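Local coordinates for organic hydroperoxide resistance protein OhrB (Bacillus subtilis, PDB 2BJO), which takes part in resistance to organic hydroperoxides as a stress-response member of the OsmC/Ohr family, at residues 92-105 / 124-136. The protein carries 3 engineered substitutions. Sequence-based numbering, arbitrary orientation.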
ATOM      1  N   ILE A  92       2.847  11.217  -3.447  1.00 22.80           N
ATOM      2  CA  ILE A  92       3.674  10.400  -2.561  1.00 23.62           C
ATOM      3  C   ILE A  92       5.154  10.379  -2.881  1.00 20.62           C
ATOM      4  O   ILE A  92       5.550  10.379  -4.046  1.00 22.74           O
ATOM      5  CB  ILE A  92       3.089   8.939  -2.680  1.00 28.21           C
ATOM      6  CG1 ILE A  92       1.755   8.868  -1.928  1.00 30.37           C
ATOM      7  CG2 ILE A  92       4.003   7.797  -2.288  1.00 30.10           C
ATOM      8  CD1 ILE A  92       1.751   9.355  -0.512  1.00 30.29           C
ATOM      9  N   GLY A  93       5.949  10.308  -1.816  1.00 22.04           N
ATOM     10  CA  GLY A  93       7.417  10.173  -1.814  1.00 20.52           C
ATOM     11  C   GLY A  93       7.737   8.959  -0.963  1.00 19.64           C
ATOM     12  O   GLY A  93       7.040   8.670   0.019  1.00 24.04           O
ATOM     13  N   VAL A  94       8.763   8.200  -1.327  1.00 22.11           N
ATOM     14  CA  VAL A  94       9.116   6.982  -0.580  1.00 23.59           C
ATOM     15  C   VAL A  94      10.619   6.871  -0.331  1.00 22.48           C
ATOM     16  O   VAL A  94      11.373   6.970  -1.286  1.00 20.00           O
ATOM     17  CB  VAL A  94       8.684   5.658  -1.295  1.00 23.35           C
ATOM     18  CG1 VAL A  94       9.032   4.420  -0.461  1.00 25.00           C
ATOM     19  CG2 VAL A  94       7.186   5.600  -1.595  1.00 22.84           C
ATOM     20  N   THR A  95      11.038   6.642   0.914  1.00 24.92           N
ATOM     21  CA  THR A  95      12.397   6.218   1.229  1.00 23.17           C
ATOM     22  C   THR A  95      12.338   4.849   1.923  1.00 23.38           C
ATOM     23  O   THR A  95      11.471   4.587   2.754  1.00 27.75           O
ATOM     24  CB  THR A  95      13.147   7.337   1.988  1.00 24.08           C
ATOM     25  OG1 THR A  95      13.340   8.430   1.076  1.00 21.55           O
ATOM     26  CG2 THR A  95      14.513   6.885   2.469  1.00 25.56           C
ATOM     27  N   LEU A  96      13.253   3.942   1.582  1.00 24.31           N
ATOM     28  CA  LEU A  96      13.410   2.655   2.254  1.00 24.79           C
ATOM     29  C   LEU A  96      14.817   2.596   2.852  1.00 25.12           C
ATOM     30  O   LEU A  96      15.787   2.734   2.111  1.00 22.64           O
ATOM     31  CB  LEU A  96      13.154   1.465   1.315  1.00 27.74           C
ATOM     32  CG  LEU A  96      11.802   1.373   0.596  1.00 29.63           C
ATOM     33  CD1 LEU A  96      11.842   0.392  -0.570  1.00 30.37           C
ATOM     34  CD2 LEU A  96      10.657   0.995   1.528  1.00 28.58           C
ATOM     35  N   VAL A  97      14.928   2.390   4.166  1.00 26.97           N
ATOM     36  CA  VAL A  97      16.224   2.355   4.856  1.00 26.73           C
ATOM     37  C   VAL A  97      16.408   0.881   5.189  1.00 27.99           C
ATOM     38  O   VAL A  97      15.655   0.314   5.980  1.00 26.29           O
ATOM     39  CB  VAL A  97      16.317   3.214   6.116  1.00 29.52           C
ATOM     40  CG1 VAL A  97      17.768   3.276   6.638  1.00 31.01           C
ATOM     41  CG2 VAL A  97      15.861   4.647   5.866  1.00 31.52           C
ATOM     42  N   VAL A  98      17.417   0.273   4.569  1.00 26.34           N
ATOM     43  CA  VAL A  98      17.644  -1.155   4.689  1.00 27.08           C
ATOM     44  C   VAL A  98      18.815  -1.507   5.609  1.00 25.25           C
ATOM     45  O   VAL A  98      19.956  -1.102   5.345  1.00 23.90           O
ATOM     46  CB  VAL A  98      17.881  -1.754   3.292  1.00 28.83           C
ATOM     47  CG1 VAL A  98      18.006  -3.263   3.391  1.00 28.99           C
ATOM     48  CG2 VAL A  98      16.761  -1.364   2.331  1.00 30.45           C
ATOM     49  N   ASN A  99      18.492  -2.247   6.667  1.00 25.79           N
ATOM     50  CA  ASN A  99      19.426  -2.760   7.653  1.00 25.32           C
ATOM     51  C   ASN A  99      19.528  -4.253   7.372  1.00 26.03           C
ATOM     52  O   ASN A  99      18.562  -4.975   7.619  1.00 22.21           O
ATOM     53  CB  ASN A  99      19.002  -2.451   9.092  1.00 24.94           C
ATOM     54  CG  ASN A  99      19.934  -3.059  10.152  1.00 25.66           C
ATOM     55  OD1 ASN A  99      21.053  -3.491   9.887  1.00 23.38           O
ATOM     56  ND2 ASN A  99      19.447  -3.118  11.385  1.00 27.02           N
ATOM     57  N   THR A 100      20.675  -4.685   6.853  1.00 26.67           N
ATOM     58  CA  THR A 100      20.987  -6.101   6.660  1.00 30.80           C
ATOM     59  C   THR A 100      22.091  -6.662   7.572  1.00 34.29           C
ATOM     60  O   THR A 100      22.867  -7.529   7.162  1.00 38.18           O
ATOM     61  CB  THR A 100      21.395  -6.391   5.209  1.00 29.41           C
ATOM     62  OG1 THR A 100      22.473  -5.519   4.837  1.00 28.33           O
ATOM     63  CG2 THR A 100      20.220  -6.240   4.288  1.00 29.36           C
ATOM     64  N   LYS A 101      22.162  -6.151   8.795  1.00 37.65           N
ATOM     65  CA  LYS A 101      22.956  -6.669   9.915  1.00 38.04           C
ATOM     66  C   LYS A 101      24.407  -7.065   9.581  1.00 38.39           C
ATOM     67  O   LYS A 101      25.204  -6.157   9.337  1.00 40.66           O
ATOM     68  CB  LYS A 101      22.146  -7.790  10.579  1.00 40.21           C
ATOM     69  CG  LYS A 101      20.717  -7.452  11.015  1.00 43.36           C
ATOM     70  CD  LYS A 101      20.573  -6.544  12.241  1.00 45.02           C
ATOM     71  CE  LYS A 101      19.143  -6.438  12.797  1.00 44.49           C
ATOM     72  NZ  LYS A 101      18.496  -7.693  13.279  1.00 45.34           N
ATOM     73  N   ASP A 102      24.766  -8.350   9.549  1.00 35.90           N
ATOM     74  CA  ASP A 102      26.163  -8.764   9.348  1.00 35.83           C
ATOM     75  C   ASP A 102      26.503  -9.035   7.882  1.00 33.94           C
ATOM     76  O   ASP A 102      27.630  -9.419   7.580  1.00 34.27           O
ATOM     77  CB  ASP A 102      26.500  -9.970  10.235  1.00 38.21           C
ATOM     78  CG  ASP A 102      26.375  -9.656  11.727  1.00 42.15           C
ATOM     79  OD1 ASP A 102      26.950  -8.658  12.231  1.00 42.27           O
ATOM     80  OD2 ASP A 102      25.677 -10.445  12.407  1.00 44.38           O
ATOM     81  N   LEU A 103      25.561  -8.839   6.958  1.00 30.43           N
ATOM     82  CA  LEU A 103      25.832  -9.089   5.555  1.00 27.69           C
ATOM     83  C   LEU A 103      26.931  -8.164   5.041  1.00 26.02           C
ATOM     84  O   LEU A 103      26.913  -6.975   5.347  1.00 22.04           O
ATOM     85  CB  LEU A 103      24.553  -8.856   4.758  1.00 26.21           C
ATOM     86  CG  LEU A 103      24.537  -9.122   3.265  1.00 24.39           C
ATOM     87  CD1 LEU A 103      24.866 -10.593   2.943  1.00 22.30           C
ATOM     88  CD2 LEU A 103      23.164  -8.764   2.776  1.00 24.36           C
ATOM     89  N   ASP A 104      27.869  -8.692   4.262  1.00 25.46           N
ATOM     90  CA  ASP A 104      28.861  -7.807   3.667  1.00 25.53           C
ATOM     91  C   ASP A 104      28.105  -6.765   2.845  1.00 23.71           C
ATOM     92  O   ASP A 104      27.142  -7.070   2.113  1.00 21.96           O
ATOM     93  CB  ASP A 104      29.892  -8.517   2.795  1.00 27.31           C
ATOM     94  CG  ASP A 104      30.750  -9.483   3.590  1.00 29.35           C
ATOM     95  OD1 ASP A 104      31.105  -9.243   4.770  1.00 32.28           O
ATOM     96  OD2 ASP A 104      31.080 -10.516   2.983  1.00 29.30           O
ATOM     97  N   ARG A 105      28.588  -5.542   3.032  1.00 19.07           N
ATOM     98  CA  ARG A 105      28.023  -4.371   2.388  1.00 21.06           C
ATOM     99  C   ARG A 105      27.958  -4.441   0.859  1.00 18.03           C
ATOM    100  O   ARG A 105      26.913  -4.085   0.299  1.00 18.10           O
ATOM    101  CB  ARG A 105      28.763  -3.109   2.839  1.00 21.59           C
ATOM    102  CG  ARG A 105      27.928  -1.878   2.554  1.00 24.60           C
ATOM    103  CD  ARG A 105      28.816  -0.672   2.438  1.00 26.16           C
ATOM    104  NE  ARG A 105      28.112   0.293   1.604  1.00 28.19           N
ATOM    105  CZ  ARG A 105      27.344   1.258   2.070  1.00 28.96           C
ATOM    106  NH1 ARG A 105      27.168   1.388   3.384  1.00 32.85           N
ATOM    107  NH2 ARG A 105      26.767   2.075   1.194  1.00 29.36           N
ATOM    108  N   ALA A 124       5.194  -1.474  -9.491  1.00 20.22           N
ATOM    109  CA  ALA A 124       3.960  -0.673  -9.569  1.00 22.60           C
ATOM    110  C   ALA A 124       4.204   0.846  -9.620  1.00 22.26           C
ATOM    111  O   ALA A 124       3.468   1.571 -10.293  1.00 18.26           O
ATOM    112  CB  ALA A 124       3.032  -0.991  -8.398  1.00 23.67           C
ATOM    113  N   THR A 125       5.256   1.286  -8.932  1.00 22.49           N
ATOM    114  CA  THR A 125       5.619   2.695  -8.807  1.00 24.04           C
ATOM    115  C   THR A 125       6.726   3.197  -9.722  1.00 22.97           C
ATOM    116  O   THR A 125       7.025   4.392  -9.713  1.00 24.45           O
ATOM    117  CB  THR A 125       5.989   3.073  -7.336  1.00 23.81           C
ATOM    118  OG1 THR A 125       7.173   2.402  -6.857  1.00 26.19           O
ATOM    119  CG2 THR A 125       4.787   2.807  -6.449  1.00 21.54           C
ATOM    120  N   ARG A 126       7.328   2.304 -10.503  1.00 26.47           N
ATOM    121  CA  ARG A 126       8.480   2.620 -11.331  1.00 24.64           C
ATOM    122  C   ARG A 126       8.162   3.795 -12.238  1.00 26.41           C
ATOM    123  O   ARG A 126       7.171   3.779 -12.981  1.00 26.63           O
ATOM    124  CB  ARG A 126       8.868   1.431 -12.208  1.00 27.20           C
ATOM    125  CG  ARG A 126      10.223   1.611 -12.913  1.00 29.23           C
ATOM    126  CD  ARG A 126      11.380   1.227 -11.994  1.00 29.22           C
ATOM    127  NE  ARG A 126      11.220  -0.187 -11.660  1.00 29.13           N
ATOM    128  CZ  ARG A 126      11.639  -0.825 -10.570  1.00 28.31           C
ATOM    129  NH1 ARG A 126      12.293  -0.184  -9.616  1.00 26.96           N
ATOM    130  NH2 ARG A 126      11.370  -2.127 -10.452  1.00 27.48           N
ATOM    131  N   GLY A 127       9.001   4.825 -12.161  1.00 28.13           N
ATOM    132  CA  GLY A 127       8.837   5.976 -13.045  1.00 26.18           C
ATOM    133  C   GLY A 127       7.797   6.993 -12.640  1.00 25.47           C
ATOM    134  O   GLY A 127       7.644   7.995 -13.336  1.00 27.09           O
ATOM    135  N   ASN A 128       7.097   6.736 -11.541  1.00 25.09           N
ATOM    136  CA  ASN A 128       6.084   7.615 -10.969  1.00 25.90           C
ATOM    137  C   ASN A 128       6.522   8.236  -9.628  1.00 26.42           C
ATOM    138  O   ASN A 128       6.242   9.391  -9.315  1.00 26.90           O
ATOM    139  CB  ASN A 128       4.801   6.814 -10.725  1.00 26.27           C
ATOM    140  CG  ASN A 128       4.151   6.227 -11.984  1.00 24.18           C
ATOM    141  OD1 ASN A 128       3.648   5.102 -11.948  1.00 24.66           O
ATOM    142  ND2 ASN A 128       4.128   6.971 -13.066  1.00 16.40           N
ATOM    143  N   VAL A 129       7.208   7.443  -8.817  1.00 29.27           N
ATOM    144  CA  VAL A 129       7.744   7.829  -7.518  1.00 31.47           C
ATOM    145  C   VAL A 129       9.243   7.588  -7.608  1.00 33.85           C
ATOM    146  O   VAL A 129       9.713   6.600  -8.155  1.00 33.57           O
ATOM    147  CB  VAL A 129       7.173   7.033  -6.321  1.00 29.46           C
ATOM    148  CG1 VAL A 129       7.837   7.434  -4.982  1.00 28.85           C
ATOM    149  CG2 VAL A 129       5.687   7.218  -6.240  1.00 27.51           C
ATOM    150  N   ASP A 130       9.970   8.525  -7.018  1.00 36.99           N
ATOM    151  CA  ASP A 130      11.424   8.542  -7.001  1.00 39.42           C
ATOM    152  C   ASP A 130      11.871   7.870  -5.686  1.00 38.66           C
ATOM    153  O   ASP A 130      12.335   8.512  -4.738  1.00 40.08           O
ATOM    154  CB  ASP A 130      11.920   9.979  -7.263  1.00 44.45           C
ATOM    155  CG  ASP A 130      11.045  11.091  -6.648  1.00 49.25           C
ATOM    156  OD1 ASP A 130       9.796  10.952  -6.504  1.00 50.63           O
ATOM    157  OD2 ASP A 130      11.635  12.151  -6.311  1.00 52.89           O
ATOM    158  N   VAL A 131      11.728   6.545  -5.661  1.00 35.31           N
ATOM    159  CA  VAL A 131      12.032   5.707  -4.493  1.00 33.15           C
ATOM    160  C   VAL A 131      13.521   5.694  -4.113  1.00 31.44           C
ATOM    161  O   VAL A 131      14.364   5.176  -4.858  1.00 31.23           O
ATOM    162  CB  VAL A 131      11.551   4.242  -4.685  1.00 29.54           C
ATOM    163  CG1 VAL A 131      11.882   3.413  -3.443  1.00 32.25           C
ATOM    164  CG2 VAL A 131      10.057   4.200  -4.973  1.00 28.37           C
ATOM    165  N   LYS A 132      13.828   6.263  -2.953  1.00 29.74           N
ATOM    166  CA  LYS A 132      15.195   6.366  -2.429  1.00 29.93           C
ATOM    167  C   LYS A 132      15.487   5.175  -1.531  1.00 27.43           C
ATOM    168  O   LYS A 132      14.728   4.881  -0.616  1.00 26.24           O
ATOM    169  CB  LYS A 132      15.430   7.641  -1.617  1.00 29.98           C
ATOM    170  CG  LYS A 132      15.266   8.899  -2.460  1.00 31.88           C
ATOM    171  CD  LYS A 132      15.023  10.132  -1.614  1.00 32.62           C
ATOM    172  CE  LYS A 132      14.647  11.331  -2.484  1.00 34.02           C
ATOM    173  NZ  LYS A 132      14.127  12.443  -1.626  1.00 35.09           N
ATOM    174  N   LEU A 133      16.604   4.520  -1.831  1.00 29.69           N
ATOM    175  CA  LEU A 133      17.096   3.300  -1.203  1.00 29.34           C
ATOM    176  C   LEU A 133      18.365   3.645  -0.443  1.00 29.63           C
ATOM    177  O   LEU A 133      19.313   4.166  -1.019  1.00 30.99           O
ATOM    178  CB  LEU A 133      17.403   2.215  -2.230  1.00 29.85           C
ATOM    179  CG  LEU A 133      16.257   1.807  -3.155  1.00 30.32           C
ATOM    180  CD1 LEU A 133      16.770   0.772  -4.115  1.00 32.05           C
ATOM    181  CD2 LEU A 133      15.016   1.270  -2.481  1.00 29.31           C
ATOM    182  N   GLU A 134      18.362   3.362   0.852  1.00 29.94           N
ATOM    183  CA  GLU A 134      19.463   3.668   1.746  1.00 31.57           C
ATOM    184  C   GLU A 134      19.846   2.420   2.523  1.00 30.10           C
ATOM    185  O   GLU A 134      18.988   1.793   3.117  1.00 29.34           O
ATOM    186  CB  GLU A 134      19.059   4.770   2.727  1.00 32.50           C
ATOM    187  CG  GLU A 134      18.709   6.075   2.036  1.00 35.01           C
ATOM    188  CD  GLU A 134      18.274   7.210   2.962  1.00 37.12           C
ATOM    189  OE1 GLU A 134      18.337   7.064   4.208  1.00 38.36           O
ATOM    190  OE2 GLU A 134      17.869   8.263   2.402  1.00 37.77           O
ATOM    191  N   LEU A 135      21.117   2.057   2.500  1.00 30.35           N
ATOM    192  CA  LEU A 135      21.666   1.052   3.387  1.00 33.58           C
ATOM    193  C   LEU A 135      22.155   1.671   4.677  1.00 34.79           C
ATOM    194  O   LEU A 135      22.612   2.798   4.645  1.00 37.10           O
ATOM    195  CB  LEU A 135      22.916   0.403   2.802  1.00 33.42           C
ATOM    196  CG  LEU A 135      22.868  -0.708   1.763  1.00 35.31           C
ATOM    197  CD1 LEU A 135      24.264  -0.884   1.194  1.00 34.70           C
ATOM    198  CD2 LEU A 135      22.323  -1.977   2.444  1.00 37.90           C
ATOM    199  N   LYS A 136      22.089   0.951   5.790  1.00 38.81           N
ATOM    200  CA  LYS A 136      22.797   1.345   7.008  1.00 42.31           C
ATOM    201  C   LYS A 136      23.770   0.244   7.437  1.00 46.26           C
ATOM    202  O   LYS A 136      23.444  -0.951   7.407  1.00 53.19           O
ATOM    203  CB  LYS A 136      21.843   1.743   8.127  1.00 43.16           C
ATOM    204  CG  LYS A 136      20.552   0.988   8.271  1.00 43.57           C
ATOM    205  CD  LYS A 136      19.692   1.626   9.361  1.00 44.36           C
ATOM    206  CE  LYS A 136      20.071   1.249  10.779  1.00 45.20           C
ATOM    207  NZ  LYS A 136      18.908   1.405  11.720  1.00 44.65           N
TER
HETATM  208  O   HOH W   1      11.143   9.593  -2.697  1.00 37.72           O
HETATM  209  O   HOH W   2      23.620  -2.761  10.084  1.00 53.24           O
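Val94 O is gripped from two sources: Lys132 N donates to it at 3.1 Å, and a water that also donates to Asp130 O adds a second bond and ties the loop before strand 132-135 to strand 89-99. Val131 CA lends the same oxygen a weaker CA-H...O contact. Beyond this point the backbone illustrates parallel pairing: Leu96 bonds through both N and O to Lys132 O and Glu134 N, and Val98 likewise to Glu134 O and Lys136 N. Val98 N reaches Glu134 O at 2.6 Å, with an almost straight N-H...O angle of 176°. Between the paired strands the chain runs through helices 105-118 and 120-125, a beta-alpha-beta crossover that returns 132-135 to the edge of this chain's mixed sheet, whose central strand, 89-99, pairs antiparallel with 74-84 on its other flank. Leu96 CD1 and Leu133 CD2 are 3.8 Å apart where the two side chains run side by side, on the face where Leu96 also meets Tyr52 and Phe56 of helix 44-65. Farther along, Leu135 CD1 sits 3.8 Å above the centre of the Arg105 guanidinium. The opposite face is more polar: chi1 of -68° sets Thr95 OG1 beside its own backbone N, where it rests against Lys132 CB at 3.5 Å, and sends CG2 anti to that N, toward Glu134 OE2. Val97 CG1 packs crosswise on Lys136 CD at 3.7 Å, and a second water donates to both Asn99 OD1 and Lys136 O.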